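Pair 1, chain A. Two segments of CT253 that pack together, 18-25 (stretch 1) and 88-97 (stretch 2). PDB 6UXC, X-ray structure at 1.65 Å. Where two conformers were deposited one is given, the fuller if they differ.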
# COMPACT_ATOMS: atom_id res chain seq x y z
N LYS A 18 -12.08 -16.26 -5.60
CA LYS A 18 -11.34 -15.10 -5.13
C LYS A 18 -9.90 -15.48 -4.74
O LYS A 18 -9.66 -16.49 -4.06
CB LYS A 18 -12.03 -14.47 -3.91
CG LYS A 18 -13.39 -13.86 -4.21
CD LYS A 18 -14.05 -13.36 -2.94
N GLY A 19 -8.95 -14.65 -5.15
CA GLY A 19 -7.59 -14.82 -4.67
C GLY A 19 -7.50 -14.44 -3.21
O GLY A 19 -8.03 -13.40 -2.78
N VAL A 20 -6.81 -15.28 -2.43
CA VAL A 20 -6.66 -15.07 -0.99
C VAL A 20 -5.35 -14.29 -0.75
O VAL A 20 -4.28 -14.75 -1.16
CB VAL A 20 -6.65 -16.40 -0.23
CG1 VAL A 20 -6.72 -16.13 1.27
CG2 VAL A 20 -7.84 -17.25 -0.69
N VAL A 21 -5.46 -13.11 -0.12
CA VAL A 21 -4.31 -12.21 -0.04
C VAL A 21 -4.06 -11.81 1.39
O VAL A 21 -4.97 -11.71 2.22
CB VAL A 21 -4.48 -10.94 -0.91
CG1 VAL A 21 -4.77 -11.32 -2.34
CG2 VAL A 21 -5.58 -10.05 -0.37
N ALA A 22 -2.78 -11.60 1.69
CA ALA A 22 -2.31 -11.02 2.94
C ALA A 22 -1.70 -9.67 2.59
O ALA A 22 -0.92 -9.60 1.63
CB ALA A 22 -1.27 -11.90 3.60
N MET A 23 -2.04 -8.62 3.33
CA MET A 23 -1.39 -7.32 3.13
C MET A 23 -0.38 -7.09 4.25
O MET A 23 -0.74 -7.14 5.43
CB MET A 23 -2.38 -6.16 3.12
CG MET A 23 -1.75 -4.78 2.66
SD MET A 23 -2.84 -3.48 3.27
CE MET A 23 -2.34 -3.40 5.00
N LEU A 24 0.86 -6.83 3.86
CA LEU A 24 1.84 -6.40 4.85
C LEU A 24 1.60 -4.95 5.25
O LEU A 24 1.15 -4.14 4.44
CB LEU A 24 3.25 -6.51 4.28
CG LEU A 24 3.62 -7.89 3.72
CD1 LEU A 24 5.03 -7.91 3.17
CD2 LEU A 24 3.42 -8.99 4.79
N PRO A 25 1.95 -4.58 6.47
CA PRO A 25 2.00 -3.16 6.79
C PRO A 25 2.81 -2.41 5.75
O PRO A 25 3.87 -2.87 5.31
CB PRO A 25 2.68 -3.13 8.16
CG PRO A 25 2.40 -4.49 8.75
CD PRO A 25 2.41 -5.43 7.59
N GLN A 88 4.19 -17.74 7.89
CA GLN A 88 3.36 -16.86 8.72
C GLN A 88 2.31 -16.11 7.93
O GLN A 88 1.37 -15.56 8.53
CB GLN A 88 4.24 -15.86 9.46
CG GLN A 88 5.02 -16.47 10.60
CD GLN A 88 5.96 -15.49 11.26
OE1 GLN A 88 5.75 -14.27 11.20
NE2 GLN A 88 7.01 -16.01 11.85
N LEU A 89 2.40 -16.10 6.60
CA LEU A 89 1.40 -15.45 5.77
C LEU A 89 0.40 -16.43 5.18
O LEU A 89 -0.60 -16.01 4.58
CB LEU A 89 2.09 -14.67 4.67
CG LEU A 89 2.89 -13.56 5.38
CD1 LEU A 89 4.12 -13.20 4.66
CD2 LEU A 89 2.01 -12.34 5.69
N LEU A 90 0.61 -17.73 5.35
CA LEU A 90 -0.43 -18.65 5.01
C LEU A 90 -1.60 -18.39 5.96
O LEU A 90 -1.37 -17.98 7.11
CB LEU A 90 0.06 -20.07 5.18
CG LEU A 90 1.26 -20.42 4.27
CD1 LEU A 90 1.77 -21.82 4.58
CD2 LEU A 90 0.88 -20.32 2.78
N PRO A 91 -2.85 -18.61 5.50
CA PRO A 91 -3.26 -19.29 4.27
C PRO A 91 -3.45 -18.40 3.05
O PRO A 91 -4.14 -18.80 2.09
CB PRO A 91 -4.61 -19.89 4.66
CG PRO A 91 -5.18 -18.82 5.57
CD PRO A 91 -4.01 -18.34 6.39
N ALA A 92 -2.85 -17.21 3.07
CA ALA A 92 -2.87 -16.41 1.86
C ALA A 92 -2.16 -17.15 0.73
O ALA A 92 -1.21 -17.93 0.94
CB ALA A 92 -2.22 -15.07 2.09
N GLU A 93 -2.64 -16.89 -0.48
CA GLU A 93 -1.99 -17.32 -1.72
C GLU A 93 -1.03 -16.26 -2.25
O GLU A 93 -0.04 -16.59 -2.92
CB GLU A 93 -3.05 -17.62 -2.78
CG GLU A 93 -4.02 -18.71 -2.38
CD GLU A 93 -5.25 -18.77 -3.28
OE1 GLU A 93 -5.79 -17.71 -3.72
OE2 GLU A 93 -5.69 -19.89 -3.54
N PHE A 94 -1.32 -14.98 -1.97
CA PHE A 94 -0.58 -13.84 -2.47
C PHE A 94 -0.34 -12.86 -1.34
O PHE A 94 -1.17 -12.72 -0.45
CB PHE A 94 -1.33 -13.12 -3.60
CG PHE A 94 -1.69 -14.04 -4.74
CD1 PHE A 94 -0.79 -14.26 -5.77
CD2 PHE A 94 -2.91 -14.68 -4.78
CE1 PHE A 94 -1.12 -15.10 -6.83
CE2 PHE A 94 -3.24 -15.53 -5.82
CZ PHE A 94 -2.34 -15.74 -6.85
N VAL A 95 0.83 -12.24 -1.39
CA VAL A 95 1.25 -11.25 -0.41
C VAL A 95 1.38 -9.92 -1.13
O VAL A 95 2.10 -9.82 -2.14
CB VAL A 95 2.59 -11.65 0.23
CG1 VAL A 95 3.07 -10.57 1.23
CG2 VAL A 95 2.48 -12.98 0.89
N VAL A 96 0.70 -8.92 -0.59
CA VAL A 96 0.75 -7.56 -1.10
C VAL A 96 1.72 -6.75 -0.25
O VAL A 96 1.54 -6.62 0.97
CB VAL A 96 -0.64 -6.91 -1.08
CG1 VAL A 96 -0.53 -5.48 -1.57
CG2 VAL A 96 -1.58 -7.69 -1.92
N ALA A 97 2.77 -6.22 -0.89
CA ALA A 97 3.85 -5.50 -0.23
C ALA A 97 3.98 -4.13 -0.90
O ALA A 97 4.58 -4.01 -1.97
CB ALA A 97 5.16 -6.30 -0.31
O HOH W 1 -8.59 -18.98 -3.98
O HOH W 2 1.88 -3.71 1.90

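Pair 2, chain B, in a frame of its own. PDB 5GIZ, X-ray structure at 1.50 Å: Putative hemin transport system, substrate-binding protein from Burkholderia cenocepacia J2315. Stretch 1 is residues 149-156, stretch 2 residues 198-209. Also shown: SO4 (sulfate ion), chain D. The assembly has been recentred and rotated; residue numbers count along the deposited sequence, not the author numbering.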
# COMPACT_ATOMS: atom_id res chain seq x y z
N PRO B 149 -21.74 7.67 5.74
CA PRO B 149 -20.50 6.91 5.71
C PRO B 149 -20.25 6.10 6.99
O PRO B 149 -20.33 6.63 8.12
CB PRO B 149 -19.45 7.99 5.50
CG PRO B 149 -20.18 9.01 4.62
CD PRO B 149 -21.56 9.03 5.19
N PRO B 150 -20.04 4.77 6.87
CA PRO B 150 -19.86 3.98 8.07
C PRO B 150 -18.45 4.17 8.71
O PRO B 150 -17.48 4.51 8.02
CB PRO B 150 -20.07 2.55 7.55
CG PRO B 150 -19.60 2.61 6.14
CD PRO B 150 -20.10 3.93 5.65
N ARG B 151 -18.35 3.87 10.00
CA ARG B 151 -17.08 4.02 10.72
C ARG B 151 -16.27 2.76 10.62
O ARG B 151 -16.75 1.69 10.98
CB ARG B 151 -17.34 4.38 12.18
CG ARG B 151 -18.20 5.63 12.38
CD ARG B 151 -18.40 5.92 13.87
NE ARG B 151 -17.17 6.42 14.46
CZ ARG B 151 -16.74 7.67 14.41
NH1 ARG B 151 -17.40 8.60 13.73
NH2 ARG B 151 -15.56 7.97 14.97
N VAL B 152 -15.05 2.86 10.12
CA VAL B 152 -14.19 1.70 9.91
C VAL B 152 -12.91 1.88 10.71
O VAL B 152 -12.25 2.90 10.57
CB VAL B 152 -13.83 1.55 8.42
CG1 VAL B 152 -12.89 0.36 8.22
CG2 VAL B 152 -15.11 1.40 7.58
N LEU B 153 -12.55 0.86 11.50
CA LEU B 153 -11.30 0.79 12.26
C LEU B 153 -10.35 -0.07 11.45
O LEU B 153 -10.71 -1.20 11.16
CB LEU B 153 -11.58 0.07 13.55
CG LEU B 153 -10.35 -0.20 14.42
CD1 LEU B 153 -9.79 1.09 14.96
CD2 LEU B 153 -10.71 -1.18 15.54
N PHE B 154 -9.17 0.46 11.15
CA PHE B 154 -8.09 -0.31 10.55
C PHE B 154 -7.05 -0.73 11.56
O PHE B 154 -6.42 0.10 12.17
CB PHE B 154 -7.38 0.43 9.38
CG PHE B 154 -6.30 -0.42 8.75
CD1 PHE B 154 -6.64 -1.48 7.98
CD2 PHE B 154 -4.97 -0.23 9.05
CE1 PHE B 154 -5.69 -2.34 7.44
CE2 PHE B 154 -4.02 -1.09 8.50
CZ PHE B 154 -4.38 -2.13 7.74
N VAL B 155 -6.93 -2.02 11.72
CA VAL B 155 -5.90 -2.66 12.52
C VAL B 155 -4.74 -3.07 11.62
O VAL B 155 -4.91 -3.93 10.74
CB VAL B 155 -6.45 -3.93 13.17
CG1 VAL B 155 -5.33 -4.68 13.91
CG2 VAL B 155 -7.61 -3.55 14.11
N LEU B 156 -3.55 -2.54 11.94
CA LEU B 156 -2.34 -2.98 11.26
C LEU B 156 -1.84 -4.30 11.84
O LEU B 156 -1.55 -5.24 11.11
CB LEU B 156 -1.25 -1.92 11.40
CG LEU B 156 0.07 -2.23 10.68
CD1 LEU B 156 -0.17 -2.46 9.18
CD2 LEU B 156 1.08 -1.13 10.91
N ALA B 198 -10.31 4.49 23.82
CA ALA B 198 -10.28 5.03 22.46
C ALA B 198 -11.20 4.20 21.58
O ALA B 198 -11.88 4.75 20.71
CB ALA B 198 -8.87 5.00 21.89
N LEU B 199 -11.17 2.89 21.79
CA LEU B 199 -11.97 1.94 20.98
C LEU B 199 -13.47 2.13 21.22
O LEU B 199 -14.24 2.23 20.28
CB LEU B 199 -11.58 0.49 21.28
CG LEU B 199 -12.42 -0.60 20.58
CD1 LEU B 199 -12.44 -0.41 19.05
CD2 LEU B 199 -11.88 -1.96 20.95
N ALA B 200 -13.89 2.23 22.48
CA ALA B 200 -15.31 2.44 22.76
C ALA B 200 -15.80 3.74 22.09
O ALA B 200 -16.84 3.75 21.40
CB ALA B 200 -15.55 2.48 24.27
N ALA B 201 -15.03 4.80 22.22
CA ALA B 201 -15.34 6.10 21.57
C ALA B 201 -15.39 6.00 20.05
O ALA B 201 -16.19 6.68 19.39
CB ALA B 201 -14.33 7.14 21.96
N ALA B 202 -14.47 5.21 19.50
CA ALA B 202 -14.35 5.10 18.05
C ALA B 202 -15.56 4.39 17.45
O ALA B 202 -15.92 4.65 16.28
CB ALA B 202 -13.07 4.37 17.68
N ALA B 203 -16.12 3.47 18.22
CA ALA B 203 -17.40 2.77 17.88
C ALA B 203 -17.44 2.31 16.42
O ALA B 203 -18.28 2.75 15.63
CB ALA B 203 -18.57 3.69 18.16
N PRO B 204 -16.45 1.51 16.03
CA PRO B 204 -16.43 1.08 14.64
C PRO B 204 -17.61 0.21 14.26
O PRO B 204 -18.05 -0.64 15.02
CB PRO B 204 -15.14 0.27 14.55
CG PRO B 204 -14.88 -0.19 15.93
CD PRO B 204 -15.39 0.86 16.83
N ASP B 205 -18.11 0.40 13.04
CA ASP B 205 -19.10 -0.44 12.40
C ASP B 205 -18.49 -1.64 11.71
O ASP B 205 -19.11 -2.65 11.60
CB ASP B 205 -19.92 0.37 11.38
CG ASP B 205 -20.54 1.60 12.00
OD1 ASP B 205 -21.10 1.43 13.10
OD2 ASP B 205 -20.45 2.75 11.48
N VAL B 206 -17.24 -1.53 11.26
CA VAL B 206 -16.51 -2.63 10.61
C VAL B 206 -15.09 -2.58 11.07
O VAL B 206 -14.53 -1.48 11.26
CB VAL B 206 -16.48 -2.47 9.06
CG1 VAL B 206 -15.82 -3.67 8.31
CG2 VAL B 206 -17.88 -2.28 8.49
N VAL B 207 -14.49 -3.72 11.32
CA VAL B 207 -13.06 -3.80 11.51
C VAL B 207 -12.41 -4.29 10.22
O VAL B 207 -12.74 -5.36 9.71
CB VAL B 207 -12.70 -4.78 12.64
CG1 VAL B 207 -11.22 -4.88 12.78
CG2 VAL B 207 -13.37 -4.38 13.95
N LEU B 208 -11.46 -3.51 9.74
CA LEU B 208 -10.69 -3.78 8.55
C LEU B 208 -9.29 -4.15 9.01
O LEU B 208 -8.72 -3.53 9.89
CB LEU B 208 -10.60 -2.52 7.70
CG LEU B 208 -9.83 -2.58 6.37
CD1 LEU B 208 -10.50 -3.57 5.42
CD2 LEU B 208 -9.75 -1.18 5.75
N ILE B 209 -8.76 -5.18 8.40
CA ILE B 209 -7.43 -5.70 8.75
C ILE B 209 -6.80 -6.30 7.51
O ILE B 209 -7.49 -6.81 6.61
CB ILE B 209 -7.57 -6.72 9.92
CG1 ILE B 209 -6.22 -7.10 10.50
CG2 ILE B 209 -8.32 -7.94 9.49
CD1 ILE B 209 -6.37 -7.90 11.77
S SO4 D . -15.72 11.84 14.59
O1 SO4 D . -15.89 11.37 13.20
O2 SO4 D . -14.93 13.07 14.53
O3 SO4 D . -17.05 12.05 15.19
O4 SO4 D . -14.99 10.82 15.38

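What backbone geometry do the two pairs share? In each, two parallel strands lie side by side, their axes approaching to 4.7 Å, at 35° in pair 1 and 30° in pair 2. Fourteen central residues superpose with an RMSD of 0.4 Å. The bridges A:Val21–A:Phe94, A:Ala22–A:Val95 and A:Met23–A:Val96 match B:Val152–B:Val206, B:Leu153–B:Val207 and B:Phe154–B:Leu208. The hydrogen bonds follow the same ladder: A:Ala22 N to A:Phe94 O (2.9 Å), A:Val96 N to A:Ala22 O (2.8 Å) and A:Leu24 N to A:Val96 O (3.0 Å) correspond to B:Leu153 N to B:Val206 O (3.1 Å), B:Leu208 N to B:Leu153 O (2.8 Å) and B:Val155 N to B:Leu208 O (3.0 Å).

How is the start of the ladder secured? An acidic residue does it in both pairs, as A:Glu93 matches B:Asp205. Its backbone N donates to a carbonyl, A:Glu93 N to A:Val20 O and B:Asp205 N to B:Arg151 O, each 2.8 Å, while its carboxylate accepts from the N of that same partner: A:Val20 N to A:Glu93 OE1 is 2.9 Å and B:Arg151 N to B:Asp205 OD2 is 2.8 Å. Glutamate and aspartate differ by one methylene, yet their side-chain centres fall 0.9 Å apart, so both lengths serve the same clasp.

How do the side chains differ where A:Val20 matches B:Arg151? The valine stays short, with CG1 3.8 Å from A:Pro91 O. The arginine reaches past its strand, and its NE donates to B:Ala202 O at 2.8 Å, tying strand 1 to the last residue of the helix. Beyond that bond, NH2 and NH1 hold a sulfate ion, probably from the crystallisation liquor, through O4 (2.9 Å) and O1 (3.2 Å).

How is the apolar space filled on the face of A:Ala22 and B:Leu153? Pair 1 sets two small residues together, A:Ala22 CB lying 3.6 Å from A:Ala92 CB, and A:Leu89 closes in with CD2 3.9 Å from A:Ala22 CB. In pair 2 the matched residues are larger: B:Leu153 CB meets B:Pro204 CB at 3.7 Å, and B:Leu153 CD2 extends to B:Leu199 CD1, 4.0 Å away. At the next matched position on this face, A:Leu24 CG packs 3.7 Å from A:Val95 CG1, whereas the shorter B:Val155 places CG2 4.1 Å from B:Val207 CG1.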